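Local atomic coordinates of 5'-tyrosyl-DNA phosphodiesterase (Caenorhabditis elegans, PDB entry 4FVA), a protein that belongs to the endonuclease/exonuclease/phosphatase family, with a DNase I-like fold of two packed beta sheets and a bound magnesium ion. Residues A[69-74]-A[92-97]; A[110-113]-A[118-121]. All coordinates share one frame; numbering follows the deposited sequence.

Contact 1. Residues A[69-74]-A[92-97]; sequences KIYYSN and EKHDVI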
# COMPACT_ATOMS: atom_id res chain seq x y z
N LYS A 69 -5.08 -14.65 3.83
CA LYS A 69 -3.71 -15.16 3.93
C LYS A 69 -2.79 -13.95 4.17
O LYS A 69 -2.94 -12.91 3.51
CB LYS A 69 -3.28 -15.89 2.66
CG LYS A 69 -4.05 -17.18 2.35
CD LYS A 69 -3.69 -17.69 0.93
CE LYS A 69 -4.32 -19.05 0.68
NZ LYS A 69 -4.15 -19.48 -0.73
N ILE A 70 -1.87 -14.06 5.13
CA ILE A 70 -1.01 -12.93 5.47
C ILE A 70 0.45 -13.26 5.15
O ILE A 70 1.00 -14.27 5.62
CB ILE A 70 -1.10 -12.58 6.97
CG1 ILE A 70 -2.56 -12.36 7.39
CG2 ILE A 70 -0.24 -11.35 7.30
CD1 ILE A 70 -2.70 -12.04 8.85
N TYR A 71 1.09 -12.39 4.36
CA TYR A 71 2.50 -12.54 4.02
C TYR A 71 3.27 -11.32 4.51
O TYR A 71 2.98 -10.20 4.10
CB TYR A 71 2.70 -12.78 2.51
CG TYR A 71 2.05 -14.07 2.07
CD1 TYR A 71 2.76 -15.26 2.12
CD2 TYR A 71 0.72 -14.12 1.68
CE1 TYR A 71 2.18 -16.46 1.78
CE2 TYR A 71 0.12 -15.31 1.32
CZ TYR A 71 0.87 -16.48 1.39
OH TYR A 71 0.32 -17.68 1.05
N TYR A 72 4.22 -11.56 5.42
CA TYR A 72 5.06 -10.50 5.98
C TYR A 72 6.37 -10.43 5.22
O TYR A 72 6.96 -11.47 4.92
CB TYR A 72 5.32 -10.73 7.48
CG TYR A 72 4.07 -10.67 8.35
CD1 TYR A 72 3.40 -9.46 8.55
CD2 TYR A 72 3.57 -11.80 8.98
CE1 TYR A 72 2.28 -9.38 9.33
CE2 TYR A 72 2.43 -11.73 9.77
CZ TYR A 72 1.80 -10.52 9.93
OH TYR A 72 0.66 -10.43 10.72
N SER A 73 6.85 -9.23 4.95
CA SER A 73 8.06 -9.08 4.15
C SER A 73 9.29 -9.56 4.92
O SER A 73 10.18 -10.19 4.35
CB SER A 73 8.28 -7.63 3.74
OG SER A 73 8.57 -6.80 4.87
N ASN A 74 9.32 -9.29 6.22
CA ASN A 74 10.56 -9.44 6.98
C ASN A 74 10.27 -9.42 8.48
O ASN A 74 10.85 -8.61 9.22
CB ASN A 74 11.50 -8.28 6.63
CG ASN A 74 12.94 -8.54 7.02
OD1 ASN A 74 13.33 -9.68 7.28
ND2 ASN A 74 13.75 -7.48 7.06
N GLU A 92 1.58 -18.37 -5.86
CA GLU A 92 2.60 -19.11 -6.61
C GLU A 92 4.01 -18.78 -6.09
O GLU A 92 4.85 -19.67 -5.96
CB GLU A 92 2.50 -18.82 -8.11
CG GLU A 92 3.50 -19.60 -8.94
CD GLU A 92 3.17 -21.09 -9.04
OE1 GLU A 92 1.97 -21.42 -9.19
OE2 GLU A 92 4.10 -21.92 -8.96
N LYS A 93 4.26 -17.51 -5.80
CA LYS A 93 5.57 -17.06 -5.30
C LYS A 93 5.43 -15.92 -4.29
O LYS A 93 4.58 -15.05 -4.45
CB LYS A 93 6.46 -16.53 -6.43
CG LYS A 93 6.96 -17.53 -7.45
CD LYS A 93 8.01 -16.84 -8.32
CE LYS A 93 8.41 -17.68 -9.52
NZ LYS A 93 7.29 -17.85 -10.48
N HIS A 94 6.31 -15.90 -3.29
CA HIS A 94 6.42 -14.73 -2.43
C HIS A 94 7.88 -14.35 -2.43
O HIS A 94 8.69 -15.07 -1.86
CB HIS A 94 5.93 -15.01 -1.01
CG HIS A 94 6.02 -13.83 -0.10
ND1 HIS A 94 6.28 -13.95 1.25
CD2 HIS A 94 5.90 -12.50 -0.34
CE1 HIS A 94 6.29 -12.75 1.81
NE2 HIS A 94 6.07 -11.85 0.86
N ASP A 95 8.21 -13.19 -3.01
CA ASP A 95 9.60 -12.78 -3.13
C ASP A 95 9.79 -11.44 -2.43
O ASP A 95 8.98 -10.54 -2.61
CB ASP A 95 9.98 -12.64 -4.60
CG ASP A 95 9.97 -13.98 -5.35
OD1 ASP A 95 9.95 -15.04 -4.70
OD2 ASP A 95 9.95 -13.96 -6.59
N VAL A 96 10.88 -11.30 -1.69
CA VAL A 96 11.16 -10.06 -1.01
C VAL A 96 12.50 -9.58 -1.50
O VAL A 96 13.53 -10.17 -1.17
CB VAL A 96 11.22 -10.25 0.54
CG1 VAL A 96 11.66 -8.95 1.24
CG2 VAL A 96 9.88 -10.74 1.07
N ILE A 97 12.49 -8.49 -2.25
CA ILE A 97 13.74 -7.95 -2.75
C ILE A 97 14.18 -6.81 -1.86
O ILE A 97 13.46 -5.81 -1.72
CB ILE A 97 13.58 -7.39 -4.18
CG1 ILE A 97 13.01 -8.47 -5.11
CG2 ILE A 97 14.93 -6.85 -4.68
CD1 ILE A 97 12.68 -7.94 -6.49
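Y71 and H94 meet in an edge-to-face pair, the edge of the tyrosine ring turned toward the face of the imidazole, with ring centroids 5.3 Å apart and planes inclined at 63°. The same imidazole face also receives the tyrosine methylene: Y71 CB stands 3.9 Å from the centroid of the H94 ring in a CH-pi contact, displaced toward CE1. At the rim of the imidazole, close to its plane, H94 CE1 comes 3.4 Å from Y72 O. Farther along, V96 directs its CG2 methyl at the backbone after strand 68-72, 3.3 Å from S73 O.

H94 extends across to the tyrosine because its CG lies opposite the backbone N (chi1 -180°), and the two side chains pass each other in opposite senses. The imidazole is steadied from outside by Q109, whose NE2 is hydrogen-bonded both to H94 NE2 and to Y71 O, tying the ring to the strand it faces. S73 OG is hydrogen-bonded to T81 N, on the adjacent strand 80-86.

The contact bridges the two sheets of the DNase I-like sandwich. Strand 68-72 pairs with 80-86 at an edge of the six-stranded sheet, while 90-98 pairs with 107-115 in the other sheet; L111 of strand 107-115 touches both Y71 and H94 where the two sheets meet.

Contact 2. Residues A[110-113]-A[118-121]; sequences ILEG and LKVF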
# COMPACT_ATOMS: atom_id res chain seq x y z
N ILE A 110 6.90 -8.94 -3.28
CA ILE A 110 6.14 -9.37 -4.45
C ILE A 110 5.39 -10.65 -4.17
O ILE A 110 6.00 -11.65 -3.79
CB ILE A 110 7.05 -9.57 -5.69
CG1 ILE A 110 7.77 -8.26 -6.03
CG2 ILE A 110 6.24 -9.98 -6.91
CD1 ILE A 110 8.84 -8.42 -7.13
N LEU A 111 4.06 -10.60 -4.29
CA LEU A 111 3.28 -11.82 -4.17
C LEU A 111 2.63 -12.07 -5.52
O LEU A 111 1.88 -11.22 -6.04
CB LEU A 111 2.21 -11.71 -3.08
CG LEU A 111 1.53 -13.00 -2.60
CD1 LEU A 111 2.50 -13.84 -1.75
CD2 LEU A 111 0.24 -12.72 -1.81
N GLU A 112 2.92 -13.23 -6.09
CA GLU A 112 2.41 -13.64 -7.39
C GLU A 112 1.43 -14.78 -7.18
O GLU A 112 1.71 -15.72 -6.42
CB GLU A 112 3.56 -14.11 -8.29
CG GLU A 112 3.12 -14.71 -9.61
CD GLU A 112 4.26 -15.38 -10.36
OE1 GLU A 112 5.45 -15.05 -10.10
OE2 GLU A 112 3.98 -16.27 -11.19
N GLY A 113 0.28 -14.73 -7.85
CA GLY A 113 -0.68 -15.80 -7.74
C GLY A 113 -1.78 -15.61 -8.74
O GLY A 113 -1.58 -15.02 -9.80
N LEU A 118 -7.42 -15.46 -13.25
CA LEU A 118 -6.64 -14.28 -13.57
C LEU A 118 -5.31 -14.22 -12.81
O LEU A 118 -5.26 -14.30 -11.58
CB LEU A 118 -7.48 -13.03 -13.30
CG LEU A 118 -6.89 -11.73 -13.80
CD1 LEU A 118 -6.35 -11.97 -15.19
CD2 LEU A 118 -8.00 -10.69 -13.86
N LYS A 119 -4.23 -14.13 -13.58
CA LYS A 119 -2.89 -14.00 -13.02
C LYS A 119 -2.78 -12.63 -12.36
O LYS A 119 -3.20 -11.63 -12.95
CB LYS A 119 -1.84 -14.14 -14.12
CG LYS A 119 -0.43 -14.27 -13.61
CD LYS A 119 -0.17 -15.69 -13.08
CE LYS A 119 1.29 -15.89 -12.69
NZ LYS A 119 1.55 -17.29 -12.26
N VAL A 120 -2.24 -12.59 -11.14
CA VAL A 120 -2.13 -11.33 -10.41
C VAL A 120 -0.75 -11.19 -9.79
O VAL A 120 -0.28 -12.12 -9.13
CB VAL A 120 -3.17 -11.23 -9.28
CG1 VAL A 120 -3.05 -9.89 -8.58
CG2 VAL A 120 -4.57 -11.43 -9.83
N PHE A 121 -0.10 -10.05 -10.02
CA PHE A 121 1.15 -9.71 -9.34
C PHE A 121 0.90 -8.55 -8.38
O PHE A 121 0.31 -7.53 -8.77
CB PHE A 121 2.26 -9.34 -10.34
CG PHE A 121 2.77 -10.52 -11.14
CD1 PHE A 121 2.08 -10.98 -12.25
CD2 PHE A 121 3.98 -11.14 -10.78
CE1 PHE A 121 2.56 -12.08 -12.99
CE2 PHE A 121 4.47 -12.21 -11.51
CZ PHE A 121 3.76 -12.69 -12.62
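The F121 ring carries the aliphatic part of E112 over one face: E112 CG lies 3.9 Å from the ring centroid, 29° off the normal, in a CH-pi contact. The two side chains run side by side in the same direction, and the carboxylate is tilted 33° from the ring plane. E112 OE1 approaches F121 CE2 to 3.3 Å. On the other oxygen, E112 OE2 uses its anti lone pair to accept a hydrogen bond from K119 NZ at 2.8 Å, as part of a salt bridge. K119 reaches this oxygen through a bend at its second torsion (chi2 77°), which brings the amine back over the neighbouring strand and places K119 CD 3.6 Å from G113 O. A weak, long ion pair links OE1 to K93, so the buried carboxylate probably feels positive charge at both oxygens.

The backbones of G113 and V120 form a hydrogen-bonded antiparallel pair. G113 N donates to V120 O at 3.0 Å, and V120 N returns a bond of 2.9 Å to G113 O. E112 and F121 make the adjoining non-hydrogen-bonded pair, which puts their side chains on one face of the sheet, where F121 also touches I151 of helix 134-154. Segments 110-113 and 118-121 run antiparallel and their strands are joined by a short turn, making this a beta hairpin within one sheet of the DNase I-like sandwich.

How the contacts relate
Contacts 1 and 2 follow in series along the chain, their centres about 11 Å apart and on the same side of the protein's centre. Strand 90-98, from contact 1, lies beside strand 107-115, from contact 2, in the same mixed sheet. Probable backbone hydrogen bonds join them directly, from I110 N to D95 O and from E92 N to E112 O, and a classic beta bulge sets both E92 and K93 opposite E112. Contact 2 is a pairing of neighbouring strands inside this sheet, whereas contact 1 reaches from it to strand 68-72 of the other sheet. Strand 90-98 thus borders the hairpin of contact 2 and carries the more exposed meeting of the sheets at contact 1.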